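Putative aminooxidase (PDB 2BA9) isomerises polyunsaturated fatty acid to give conjugated linoleic acid, holding FAD in a fold of the flavin-containing amine oxidoreductase family. Local coordinates at residues Asp75-Lys80 and Asn213-His218; Leu143-Phe148 and Tyr180-Leu185; Thr227-Glu232 and Asp248-Thr253; Asp350-Glu353 and Pro358-Lys361. One frame throughout, in Å; residues are numbered along the deposited sequence.

Contact 1 of 4, residues Asp75-Lys80 and Asn213-His218; sequences DRTGDK and NATLEH
Arg76 turns CG anti to its own backbone N (chi1 -164°) and runs extended to NE, which carries the guanidinium from the last turn of helix 68-77 to Thr215 of helix 204-215. There Thr215, with chi1 at 69°, holds OG1 between its backbone N and carbonyl carbon, facing the incoming group. Arg76 NE donates to Thr215 OG1 at 3.1 Å, an almost straight bond (169°) lying close to the guanidinium plane. A second, weak bond from Arg76 NH2 reaches Thr215 O, also at 3.1 Å but strongly bent. Two neighbouring N-H groups thus grip one residue and, with Glu26 and Gln27, probably limit rotation of the guanidinium. Because Thr215 OG1 is also bonded to Leu212 O one turn back, the hydroxyl is fixed in place as an acceptor for Arg76. Beside this pair, Thr77 CG2 touches Thr215 CG2 at 4.3 Å. Helix 16-28 contributes to both segments: its Glu26 forms a salt bridge with Arg76 NH2 and accepts from Glu217 N, and its Gln27 bonds to Arg76 NH1. Leu216 packs on Tyr33 and Ile35 of strand 33-36, its CD2 still 4.2 Å from Arg76 NH2.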
# COMPACT_ATOMS: atom_id res chain seq x y z
N ASP A 75 19.62 5.69 3.23
CA ASP A 75 20.87 6.46 3.27
C ASP A 75 20.90 7.32 4.53
O ASP A 75 21.93 7.48 5.19
CB ASP A 75 21.02 7.40 2.06
CG ASP A 75 21.14 6.68 0.74
OD1 ASP A 75 21.46 5.47 0.69
OD2 ASP A 75 20.93 7.36 -0.29
N ARG A 76 19.74 7.90 4.83
CA ARG A 76 19.59 8.77 5.99
C ARG A 76 19.65 8.02 7.33
O ARG A 76 20.18 8.53 8.32
CB ARG A 76 18.26 9.53 5.88
CG ARG A 76 18.18 10.72 6.80
CD ARG A 76 16.89 11.46 6.65
NE ARG A 76 16.64 12.23 7.86
CZ ARG A 76 16.75 13.55 7.99
NH1 ARG A 76 17.09 14.33 6.96
NH2 ARG A 76 16.51 14.09 9.17
N THR A 77 19.13 6.80 7.35
CA THR A 77 19.01 6.05 8.62
C THR A 77 20.16 5.06 8.87
O THR A 77 20.39 4.65 10.01
CB THR A 77 17.71 5.24 8.65
OG1 THR A 77 17.69 4.32 7.56
CG2 THR A 77 16.47 6.15 8.58
N GLY A 78 20.87 4.69 7.81
CA GLY A 78 21.93 3.68 7.88
C GLY A 78 21.43 2.26 7.71
O GLY A 78 22.19 1.31 7.83
N ASP A 79 20.15 2.09 7.40
CA ASP A 79 19.57 0.77 7.27
C ASP A 79 20.00 0.13 5.96
O ASP A 79 20.33 0.83 5.00
CB ASP A 79 18.04 0.84 7.36
CG ASP A 79 17.56 1.17 8.78
OD1 ASP A 79 17.62 0.30 9.66
OD2 ASP A 79 17.10 2.30 9.00
N LYS A 80 20.00 -1.20 5.93
CA LYS A 80 20.42 -1.96 4.77
C LYS A 80 19.35 -2.97 4.43
O LYS A 80 18.62 -3.43 5.31
CB LYS A 80 21.74 -2.71 5.03
CG LYS A 80 22.83 -1.91 5.72
CD LYS A 80 23.40 -0.84 4.81
CE LYS A 80 24.59 -0.13 5.44
NZ LYS A 80 25.08 0.98 4.57
N ASN A 213 12.26 8.27 11.89
CA ASN A 213 11.65 9.07 12.94
C ASN A 213 12.70 9.60 13.89
O ASN A 213 12.76 10.80 14.16
CB ASN A 213 10.62 8.22 13.71
CG ASN A 213 9.77 9.04 14.69
OD1 ASN A 213 9.16 10.03 14.30
ND2 ASN A 213 9.69 8.58 15.94
N ALA A 214 13.57 8.70 14.36
CA ALA A 214 14.69 9.08 15.22
C ALA A 214 15.59 10.15 14.59
O ALA A 214 16.02 11.05 15.27
CB ALA A 214 15.50 7.85 15.61
N THR A 215 15.85 10.06 13.29
CA THR A 215 16.75 11.03 12.63
C THR A 215 16.12 12.41 12.42
O THR A 215 16.82 13.38 12.12
CB THR A 215 17.23 10.51 11.26
OG1 THR A 215 16.12 10.50 10.35
CG2 THR A 215 17.83 9.12 11.37
N LEU A 216 14.79 12.50 12.53
CA LEU A 216 14.07 13.76 12.36
C LEU A 216 14.37 14.76 13.47
O LEU A 216 14.53 14.39 14.63
CB LEU A 216 12.55 13.53 12.35
CG LEU A 216 11.99 12.66 11.22
CD1 LEU A 216 10.48 12.59 11.30
CD2 LEU A 216 12.48 13.18 9.85
N GLU A 217 14.42 16.04 13.08
CA GLU A 217 14.51 17.17 13.99
C GLU A 217 13.33 17.14 14.97
O GLU A 217 13.52 17.40 16.15
CB GLU A 217 14.53 18.49 13.17
CG GLU A 217 14.92 19.76 13.92
CD GLU A 217 14.87 21.01 13.03
OE1 GLU A 217 15.12 20.90 11.81
OE2 GLU A 217 14.58 22.11 13.55
N HIS A 218 12.14 16.81 14.47
CA HIS A 218 10.96 16.65 15.31
C HIS A 218 10.29 15.29 15.07
O HIS A 218 9.42 15.16 14.20
CB HIS A 218 9.95 17.78 15.08
CG HIS A 218 10.54 19.15 15.16
ND1 HIS A 218 10.70 19.82 16.34
CD2 HIS A 218 11.01 19.96 14.19
CE1 HIS A 218 11.25 21.00 16.10
NE2 HIS A 218 11.45 21.11 14.80

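Contact 2 of 4, residues Leu143-Phe148 and Tyr180-Leu185; sequences LPFDEF and YVLKYL. With NA (sodium ion), chain B.
Val181 lies over one face of the Phe145 ring, its CG1 3.8 Å from the ring centroid and 13° from the ring normal, a CH-pi contact near the middle of the ring. The two side chains cross at about a right angle. Phe145 reaches this position with CG anti to the backbone N (chi1 -165°), so that the ring extends from the first turn of helix 145-151 toward helix 178-184. Leu182 approaches the same ring obliquely, with CG 3.8 Å from Phe145 CE1. Its branches then part: CD2 stays 4.1 Å from Phe145 CE1, while CD1 lies at the edge of that ring, in its plane, and touches Phe148 CE2 at 3.6 Å, the leucine and Phe148 coming from opposite directions. Phe173 and Tyr125 meet the two phenylalanine rings, and Trp161 touches both Val181 and Leu182, which completes an apolar cluster. At the end of helix 178-184 the backbone turns to polar work. A sodium ion is coordinated by Lys183 O at 2.5 Å, by Glu410 and by three waters. The interface between the two helices is therefore wholly apolar, held by close packing and the burial of hydrocarbon surface; the charge is dealt with beyond it, where the Lys183 carbonyl oxygen binds the ion directly and that of Tyr184 through a water, probably helped by the helix dipole.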
# COMPACT_ATOMS: atom_id res chain seq x y z
N LEU A 143 -9.76 2.71 -17.16
CA LEU A 143 -10.60 1.52 -17.19
C LEU A 143 -10.10 0.47 -16.19
O LEU A 143 -8.92 0.46 -15.85
CB LEU A 143 -10.57 0.89 -18.58
CG LEU A 143 -11.27 1.65 -19.70
CD1 LEU A 143 -10.96 1.04 -21.10
CD2 LEU A 143 -12.79 1.66 -19.39
N PRO A 144 -11.00 -0.43 -15.72
CA PRO A 144 -10.51 -1.56 -14.93
C PRO A 144 -9.42 -2.32 -15.70
O PRO A 144 -9.46 -2.39 -16.94
CB PRO A 144 -11.75 -2.41 -14.69
CG PRO A 144 -12.91 -1.48 -14.89
CD PRO A 144 -12.47 -0.48 -15.90
N PHE A 145 -8.44 -2.86 -14.96
CA PHE A 145 -7.25 -3.45 -15.58
C PHE A 145 -7.55 -4.48 -16.66
O PHE A 145 -6.89 -4.46 -17.70
CB PHE A 145 -6.33 -4.06 -14.52
CG PHE A 145 -4.92 -4.38 -15.03
CD1 PHE A 145 -4.10 -3.38 -15.52
CD2 PHE A 145 -4.42 -5.67 -14.94
CE1 PHE A 145 -2.82 -3.67 -15.97
CE2 PHE A 145 -3.13 -5.97 -15.38
CZ PHE A 145 -2.33 -4.97 -15.89
N ASP A 146 -8.53 -5.36 -16.44
CA ASP A 146 -8.87 -6.39 -17.43
C ASP A 146 -9.42 -5.77 -18.70
O ASP A 146 -9.15 -6.27 -19.80
CB ASP A 146 -9.89 -7.40 -16.91
CG ASP A 146 -9.28 -8.45 -15.99
OD1 ASP A 146 -8.09 -8.83 -16.18
OD2 ASP A 146 -10.01 -8.90 -15.08
N GLU A 147 -10.24 -4.72 -18.54
CA GLU A 147 -10.80 -4.00 -19.69
C GLU A 147 -9.68 -3.32 -20.48
O GLU A 147 -9.62 -3.40 -21.70
CB GLU A 147 -11.84 -2.98 -19.23
CG GLU A 147 -13.16 -3.62 -18.82
CD GLU A 147 -14.21 -2.60 -18.41
OE1 GLU A 147 -14.31 -1.54 -19.09
OE2 GLU A 147 -14.92 -2.87 -17.41
N PHE A 148 -8.78 -2.65 -19.76
CA PHE A 148 -7.57 -2.09 -20.36
C PHE A 148 -6.81 -3.14 -21.19
O PHE A 148 -6.47 -2.89 -22.35
CB PHE A 148 -6.67 -1.51 -19.25
CG PHE A 148 -5.25 -1.22 -19.69
CD1 PHE A 148 -4.94 -0.05 -20.34
CD2 PHE A 148 -4.24 -2.15 -19.45
CE1 PHE A 148 -3.63 0.22 -20.76
CE2 PHE A 148 -2.93 -1.89 -19.85
CZ PHE A 148 -2.62 -0.70 -20.51
N TYR A 180 -3.75 2.51 -11.26
CA TYR A 180 -3.19 2.05 -10.00
C TYR A 180 -2.22 0.90 -10.25
O TYR A 180 -1.10 0.91 -9.75
CB TYR A 180 -4.30 1.64 -9.02
CG TYR A 180 -5.21 2.77 -8.63
CD1 TYR A 180 -4.73 3.84 -7.86
CD2 TYR A 180 -6.54 2.78 -9.02
CE1 TYR A 180 -5.56 4.89 -7.49
CE2 TYR A 180 -7.39 3.83 -8.65
CZ TYR A 180 -6.89 4.88 -7.89
OH TYR A 180 -7.75 5.92 -7.53
N VAL A 181 -2.64 -0.07 -11.05
CA VAL A 181 -1.88 -1.30 -11.24
C VAL A 181 -0.50 -0.98 -11.79
O VAL A 181 0.52 -1.44 -11.26
CB VAL A 181 -2.58 -2.30 -12.20
CG1 VAL A 181 -1.70 -3.58 -12.43
CG2 VAL A 181 -4.01 -2.64 -11.68
N LEU A 182 -0.49 -0.15 -12.84
CA LEU A 182 0.70 0.11 -13.64
C LEU A 182 1.65 1.17 -13.05
O LEU A 182 2.81 1.27 -13.47
CB LEU A 182 0.29 0.42 -15.09
CG LEU A 182 -0.31 -0.81 -15.80
CD1 LEU A 182 -1.07 -0.44 -17.07
CD2 LEU A 182 0.81 -1.83 -16.11
N LYS A 183 1.16 1.94 -12.08
CA LYS A 183 2.00 2.84 -11.28
C LYS A 183 2.79 2.07 -10.21
O LYS A 183 3.91 2.45 -9.88
CB LYS A 183 1.18 3.98 -10.65
CG LYS A 183 0.79 5.04 -11.67
CD LYS A 183 -0.02 6.20 -11.09
CE LYS A 183 -0.54 7.10 -12.20
NZ LYS A 183 0.55 7.66 -13.07
N TYR A 184 2.19 1.01 -9.66
CA TYR A 184 2.90 0.04 -8.81
C TYR A 184 3.68 -0.96 -9.66
O TYR A 184 4.92 -0.92 -9.72
CB TYR A 184 1.88 -0.66 -7.88
CG TYR A 184 2.29 -1.99 -7.27
CD1 TYR A 184 3.62 -2.26 -6.95
CD2 TYR A 184 1.34 -2.96 -7.00
CE1 TYR A 184 3.98 -3.47 -6.41
CE2 TYR A 184 1.68 -4.17 -6.44
CZ TYR A 184 3.01 -4.42 -6.14
OH TYR A 184 3.38 -5.63 -5.59
N LEU A 185 2.96 -1.84 -10.34
CA LEU A 185 3.60 -2.81 -11.23
C LEU A 185 3.81 -2.21 -12.60
O LEU A 185 3.18 -2.60 -13.58
CB LEU A 185 2.79 -4.10 -11.30
CG LEU A 185 2.79 -4.97 -10.03
CD1 LEU A 185 1.68 -6.00 -10.12
CD2 LEU A 185 4.12 -5.65 -9.81
NA NA B . 6.09 3.66 -9.64
O HOH W 1 6.56 1.38 -9.40
O HOH W 2 4.81 5.69 -9.83
O HOH W 3 6.21 3.38 -11.74

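Contact 3 of 4, residues Thr227-Glu232 and Asp248-Thr253; sequences TRITRE and DVLVLT
Ile229 overlaps Leu250 through its branch methyl, CG2 meeting Leu250 CD2 at 4.0 Å, the two side chains reaching toward each other tip to tip. With CG2 anti to the backbone N, the isoleucine sends that methyl out toward the other strand. Leu250 answers from its own strand with CG anti to the backbone N (chi1 -174°). Arg231, two residues further along, projects to the same side as Ile229 and lays its aliphatic part beside the same methyl, CD standing 4.3 Å from Leu250 CD2. Leu250 is thus held by a hydrophobic side chain and by the hydrocarbon portion of a charged one. The arginine continues to its polar partners: NH1 forms salt bridges with Asp264 and Glu269, and NH2 bonds to Thr396. The guanidinium is buried; the two acids probably balance its charge, while the Thr396 hydroxyl adds a bond to NH2, and together they would fix its orientation. The backbones themselves stay well apart, 9.2 Å between Arg231 CA and Leu250 CA, as expected of strands stacked face to face in separate layers. Strand 226-230 belongs to a three-stranded antiparallel sheet and strand 249-252 to the four-stranded parallel sheet, a pairing of layers known from Rossmann-type FAD domains of the glutathione reductase kind. Phe259 of helix 256-259 packs on Ile229, Arg231 and Leu250 alike, while strand 396-398, next to 249-252 in the parallel sheet, adds Thr396 against Leu250.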
# COMPACT_ATOMS: atom_id res chain seq x y z
N THR A 227 -9.61 15.46 17.91
CA THR A 227 -11.07 15.44 17.94
C THR A 227 -11.69 16.46 17.00
O THR A 227 -12.86 16.31 16.61
CB THR A 227 -11.57 15.70 19.36
OG1 THR A 227 -11.14 16.99 19.78
CG2 THR A 227 -11.03 14.62 20.31
N ARG A 228 -10.93 17.48 16.61
CA ARG A 228 -11.45 18.56 15.79
C ARG A 228 -10.34 19.31 15.04
O ARG A 228 -9.31 19.64 15.62
CB ARG A 228 -12.24 19.54 16.67
CG ARG A 228 -13.19 20.48 15.92
CD ARG A 228 -14.35 20.94 16.81
NE ARG A 228 -14.89 19.85 17.63
CZ ARG A 228 -14.79 19.74 18.96
NH1 ARG A 228 -14.20 20.69 19.70
NH2 ARG A 228 -15.32 18.68 19.57
N ILE A 229 -10.55 19.54 13.74
CA ILE A 229 -9.73 20.47 12.96
C ILE A 229 -10.65 21.46 12.25
O ILE A 229 -11.56 21.05 11.52
CB ILE A 229 -8.83 19.77 11.91
CG1 ILE A 229 -7.83 18.82 12.59
CG2 ILE A 229 -8.10 20.80 11.05
CD1 ILE A 229 -6.94 18.05 11.63
N THR A 230 -10.40 22.75 12.48
CA THR A 230 -11.11 23.84 11.81
C THR A 230 -10.10 24.77 11.15
O THR A 230 -8.98 24.95 11.65
CB THR A 230 -11.98 24.63 12.80
OG1 THR A 230 -11.15 25.13 13.86
CG2 THR A 230 -13.07 23.74 13.38
N ARG A 231 -10.49 25.36 10.03
CA ARG A 231 -9.55 26.09 9.19
C ARG A 231 -10.10 27.45 8.79
O ARG A 231 -10.48 27.65 7.64
CB ARG A 231 -9.19 25.27 7.96
CG ARG A 231 -8.31 24.08 8.25
CD ARG A 231 -8.44 23.04 7.18
NE ARG A 231 -9.80 22.48 7.10
CZ ARG A 231 -10.28 21.79 6.07
NH1 ARG A 231 -11.52 21.32 6.11
NH2 ARG A 231 -9.53 21.55 5.00
N GLU A 232 -10.12 28.37 9.74
CA GLU A 232 -10.63 29.71 9.49
C GLU A 232 -9.51 30.75 9.59
O GLU A 232 -8.42 30.46 10.08
CB GLU A 232 -11.73 30.07 10.50
CG GLU A 232 -12.55 28.89 11.01
CD GLU A 232 -12.06 28.41 12.38
OE1 GLU A 232 -11.09 27.61 12.44
OE2 GLU A 232 -12.65 28.84 13.40
N ASP A 248 -0.12 26.87 10.65
CA ASP A 248 -0.28 27.65 9.42
C ASP A 248 -0.71 26.77 8.27
O ASP A 248 -1.51 27.17 7.43
CB ASP A 248 1.03 28.34 9.07
CG ASP A 248 1.43 29.37 10.09
OD1 ASP A 248 0.61 30.26 10.38
OD2 ASP A 248 2.55 29.31 10.61
N VAL A 249 -0.15 25.55 8.24
CA VAL A 249 -0.37 24.62 7.14
C VAL A 249 -0.70 23.21 7.68
O VAL A 249 -0.18 22.78 8.71
CB VAL A 249 0.87 24.56 6.23
CG1 VAL A 249 0.63 23.70 5.01
CG2 VAL A 249 1.28 25.95 5.82
N LEU A 250 -1.61 22.53 6.97
CA LEU A 250 -2.00 21.16 7.29
C LEU A 250 -1.64 20.21 6.15
O LEU A 250 -1.95 20.48 5.00
CB LEU A 250 -3.52 21.11 7.50
CG LEU A 250 -4.10 19.78 7.98
CD1 LEU A 250 -3.50 19.38 9.33
CD2 LEU A 250 -5.63 19.88 8.07
N VAL A 251 -0.99 19.10 6.49
CA VAL A 251 -0.62 18.07 5.52
C VAL A 251 -1.18 16.72 5.96
O VAL A 251 -0.80 16.19 7.01
CB VAL A 251 0.91 18.01 5.29
CG1 VAL A 251 1.27 16.91 4.29
CG2 VAL A 251 1.40 19.36 4.80
N LEU A 252 -2.10 16.18 5.16
CA LEU A 252 -2.85 14.98 5.48
C LEU A 252 -2.24 13.78 4.81
O LEU A 252 -2.19 13.73 3.59
CB LEU A 252 -4.30 15.10 4.98
CG LEU A 252 -5.16 16.25 5.52
CD1 LEU A 252 -6.50 16.28 4.78
CD2 LEU A 252 -5.37 16.12 7.02
N THR A 253 -1.79 12.81 5.61
CA THR A 253 -1.36 11.51 5.10
C THR A 253 -2.27 10.40 5.66
O THR A 253 -1.91 9.22 5.63
CB THR A 253 0.13 11.19 5.47
OG1 THR A 253 0.25 10.94 6.88
CG2 THR A 253 1.04 12.33 5.06

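Contact 4 of 4, residues Asp350-Glu353 and Pro358-Lys361; sequences DDME and PVEK
A tight helix-to-strand connection is closed by Met352 and Glu353, near the end of helix 341-355, against Pro358 and Val359, where the chain enters the outermost strand (359-373) of a seven-stranded mixed sheet. The backbones almost touch at the turn, Glu353 CA lying 4.1 Å from Pro358 CA. Met352 O comes within 3.7 Å of Pro358 N, but the proline nitrogen carries no hydrogen to offer it, and the approach is simple contact. Glu353 places CG anti to its backbone N (chi1 -165°), and the two side chains cross at about a right angle, Glu353 CG touching Pro358 CB at 4.2 Å; beyond CG the extended chain carries the exposed carboxylate away from the proline. Backbone hydrogen bonds tie Pro358 to Lys289, and Glu360 and Lys361 both face Leu287 of strand 277-288, a classic beta bulge. The buried part of the contact belongs to Met352, which meets the valine with the base of its chain, the sulfur end bending away at chi2 and chi3. One methyl does this touching, Val359 CG2 lying 3.9 Å from Met352 CB.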
# COMPACT_ATOMS: atom_id res chain seq x y z
N ASP A 350 -9.13 -23.73 7.51
CA ASP A 350 -9.51 -24.75 6.53
C ASP A 350 -8.60 -24.75 5.31
O ASP A 350 -8.22 -25.83 4.82
CB ASP A 350 -10.97 -24.60 6.08
CG ASP A 350 -11.97 -24.73 7.22
OD1 ASP A 350 -11.64 -25.27 8.29
OD2 ASP A 350 -13.12 -24.29 7.04
N ASP A 351 -8.24 -23.57 4.82
CA ASP A 351 -7.32 -23.47 3.66
C ASP A 351 -5.91 -24.00 3.99
O ASP A 351 -5.35 -24.79 3.23
CB ASP A 351 -7.21 -22.02 3.13
CG ASP A 351 -8.43 -21.60 2.28
OD1 ASP A 351 -9.28 -22.44 1.90
OD2 ASP A 351 -8.52 -20.39 1.98
N MET A 352 -5.33 -23.58 5.11
CA MET A 352 -3.99 -24.07 5.47
C MET A 352 -3.93 -25.58 5.71
O MET A 352 -2.94 -26.24 5.40
CB MET A 352 -3.45 -23.31 6.70
CG MET A 352 -3.14 -21.83 6.43
SD MET A 352 -1.90 -21.57 5.14
CE MET A 352 -0.34 -21.75 6.04
N GLU A 353 -4.98 -26.15 6.27
CA GLU A 353 -5.02 -27.60 6.43
C GLU A 353 -5.04 -28.30 5.06
O GLU A 353 -4.30 -29.26 4.81
CB GLU A 353 -6.22 -28.01 7.25
CG GLU A 353 -6.12 -29.44 7.74
CD GLU A 353 -7.35 -29.86 8.47
OE1 GLU A 353 -8.04 -28.96 9.01
OE2 GLU A 353 -7.62 -31.09 8.53
N PRO A 358 -1.24 -27.23 8.53
CA PRO A 358 -2.31 -26.90 9.47
C PRO A 358 -1.93 -25.97 10.65
O PRO A 358 -0.83 -26.07 11.20
CB PRO A 358 -2.80 -28.26 9.96
CG PRO A 358 -1.77 -29.26 9.56
CD PRO A 358 -0.99 -28.68 8.44
N VAL A 359 -2.84 -25.06 11.00
CA VAL A 359 -2.60 -24.04 12.01
C VAL A 359 -2.77 -24.64 13.40
O VAL A 359 -3.77 -25.29 13.69
CB VAL A 359 -3.55 -22.81 11.81
CG1 VAL A 359 -3.33 -21.73 12.89
CG2 VAL A 359 -3.37 -22.20 10.43
N GLU A 360 -1.77 -24.46 14.26
CA GLU A 360 -1.93 -24.76 15.68
C GLU A 360 -2.46 -23.56 16.44
O GLU A 360 -3.19 -23.72 17.40
CB GLU A 360 -0.61 -25.18 16.30
CG GLU A 360 -0.01 -26.40 15.63
CD GLU A 360 1.37 -26.75 16.15
OE1 GLU A 360 2.15 -25.82 16.48
OE2 GLU A 360 1.67 -27.96 16.22
N LYS A 361 -2.03 -22.37 16.02
CA LYS A 361 -2.38 -21.15 16.70
C LYS A 361 -2.29 -19.93 15.80
O LYS A 361 -1.39 -19.85 14.99
CB LYS A 361 -1.43 -20.95 17.87
CG LYS A 361 -1.98 -20.05 18.95
CD LYS A 361 -2.98 -20.76 19.84
CE LYS A 361 -2.30 -21.76 20.81
NZ LYS A 361 -0.94 -21.39 21.22

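Overall arrangement
Contacts 2 and 3 are buried throughout, whereas contacts 1 and 4 are only partly so. Helix meets helix in contacts 1 and 2, yet contact 1 relies on an arginine and a threonine and contact 2 on aromatic rings and branched methyls. Contact 3 joins two sheets through apolar methyls and an arginine's hydrocarbon part; contact 4 sets a helix against the strand that follows it by apolar and backbone packing, without hydrogen bonds between its segments. Helix 204-215 of contact 1 leads into strand 226-230 of contact 3; the side chain of Ile229 is about 8 Å from the FAD and that of Leu216 about 12 Å. Contacts 3 and 4 lie on opposite sides of the chain's centre.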